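Local coordinates for protein tetraacyldisaccharide 4'-kinase (Aquifex aeolicus, PDB 4EHX) that transfers the gamma-phosphate of ATP to the 4'-position of a tetraacyldisaccharide 1-phosphate, forming lipid IVA in lipid A biosynthesis, at residues Lys15-Asn18 / Phe19-Leu23. Sequence-based numbering, arbitrary orientation.
Sequences KIIN and FRNTL
Asn18 O is gripped twice by Thr22, one turn further along the same helix: Thr22 N donates to it at 2.9 Å in the regular i+4 bond, and Thr22 OG1 donates to it as well, also at 2.9 Å. The two donors come from opposite faces of the carbonyl plane, the hydroxyl tilted 32° from it. With OG1 anti to the carbonyl carbon of Thr22 (chi1 -65°), the hydroxyl lies beside its own backbone N and folds back along the helix, a familiar way for a threonine to satisfy its polar end within a helix. A valine here would probably keep the backbone bond but leave Asn18 O without its second donor.

Ile17 O illustrates another way of sharing a helical carbonyl. Besides accepting from Asn21 N at 2.9 Å, it accepts a hydrogen bond from a water 3.0 Å away, which in turn accepts from Arg20 NH1 at the edge of the guanidinium, in its plane. The extended Arg20 chain carries NH2 on to Gln142 O. A second water bridges the amides of Asn18 and Asn21, donating to Asn18 OD1 at 2.8 Å and accepting from Asn21 ND2 at 2.9 Å. Ile17 and Asn21 run side by side, Ile17 CG2 touching Asn21 ND2 at 3.5 Å. The buried Asn21 amide is held at both ends, by Glu172 at ND2 and Arg144 at OD1, which probably fixes its rotation.

Together these contacts join successive turns of helix 7-25 on the surface of this atypical P-loop kinase. Polar side chains of Arg20 and Asn21 tie the helix to the region between strands 134-138 and 150-156 and to the segment preceding strand 182-186, where Asn18 also packs on Pro173 and Lys175.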
# COMPACT_ATOMS: atom_id res chain seq x y z
N LYS A 15 5.18 24.85 -8.21
CA LYS A 15 6.45 25.32 -8.74
C LYS A 15 7.60 24.43 -8.29
O LYS A 15 8.46 24.07 -9.10
CB LYS A 15 6.74 26.75 -8.28
CG LYS A 15 5.81 27.79 -8.89
CD LYS A 15 6.05 29.13 -8.23
CE LYS A 15 5.13 30.20 -8.79
NZ LYS A 15 3.70 29.86 -8.55
N ILE A 16 7.62 24.10 -7.00
CA ILE A 16 8.68 23.26 -6.43
C ILE A 16 8.71 21.86 -7.05
O ILE A 16 9.76 21.36 -7.46
CB ILE A 16 8.55 23.17 -4.89
CG1 ILE A 16 8.74 24.55 -4.25
CG2 ILE A 16 9.54 22.14 -4.32
CD1 ILE A 16 8.19 24.66 -2.84
N ILE A 17 7.54 21.22 -7.10
CA ILE A 17 7.41 19.88 -7.68
C ILE A 17 7.77 19.86 -9.16
O ILE A 17 8.52 18.98 -9.61
CB ILE A 17 5.98 19.32 -7.50
CG1 ILE A 17 5.68 19.10 -6.01
CG2 ILE A 17 5.82 17.98 -8.22
CD1 ILE A 17 6.56 18.05 -5.37
N ASN A 18 7.24 20.82 -9.92
CA ASN A 18 7.54 20.93 -11.35
C ASN A 18 9.03 21.15 -11.61
O ASN A 18 9.58 20.61 -12.56
CB ASN A 18 6.75 22.07 -12.02
CG ASN A 18 5.29 21.71 -12.26
OD1 ASN A 18 4.86 20.57 -12.04
ND2 ASN A 18 4.51 22.69 -12.73
N PHE A 19 9.67 21.95 -10.77
CA PHE A 19 11.11 22.19 -10.94
C PHE A 19 11.90 20.90 -10.72
O PHE A 19 12.77 20.56 -11.52
CB PHE A 19 11.61 23.28 -9.99
CG PHE A 19 13.09 23.57 -10.14
CD1 PHE A 19 13.58 24.14 -11.29
CD2 PHE A 19 13.98 23.24 -9.12
CE1 PHE A 19 14.94 24.40 -11.44
CE2 PHE A 19 15.34 23.50 -9.26
CZ PHE A 19 15.81 24.08 -10.42
N ARG A 20 11.57 20.17 -9.66
CA ARG A 20 12.27 18.91 -9.38
C ARG A 20 12.03 17.93 -10.52
O ARG A 20 12.96 17.24 -10.99
CB ARG A 20 11.80 18.31 -8.05
CG ARG A 20 12.45 16.94 -7.73
CD ARG A 20 12.16 16.48 -6.28
NE ARG A 20 12.55 15.08 -6.08
CZ ARG A 20 11.78 14.06 -6.41
NH1 ARG A 20 10.58 14.31 -6.93
NH2 ARG A 20 12.18 12.81 -6.22
N ASN A 21 10.79 17.84 -10.99
CA ASN A 21 10.52 16.88 -12.05
C ASN A 21 11.19 17.25 -13.37
O ASN A 21 11.60 16.38 -14.12
CB ASN A 21 9.02 16.64 -12.22
CG ASN A 21 8.47 15.65 -11.19
OD1 ASN A 21 9.12 14.65 -10.88
ND2 ASN A 21 7.27 15.92 -10.67
N THR A 22 11.30 18.55 -13.64
CA THR A 22 12.03 19.00 -14.83
C THR A 22 13.48 18.55 -14.77
O THR A 22 14.06 18.11 -15.78
CB THR A 22 11.94 20.52 -14.99
OG1 THR A 22 10.58 20.89 -15.23
CG2 THR A 22 12.81 20.99 -16.16
N LEU A 23 14.09 18.65 -13.59
CA LEU A 23 15.48 18.22 -13.45
C LEU A 23 15.65 16.74 -13.78
O LEU A 23 16.58 16.37 -14.52
CB LEU A 23 16.01 18.53 -12.04
CG LEU A 23 16.11 20.03 -11.73
CD1 LEU A 23 16.50 20.27 -10.27
CD2 LEU A 23 17.10 20.71 -12.66
O HOH W 1 9.03 16.62 -7.80
O HOH W 2 5.65 17.93 -11.90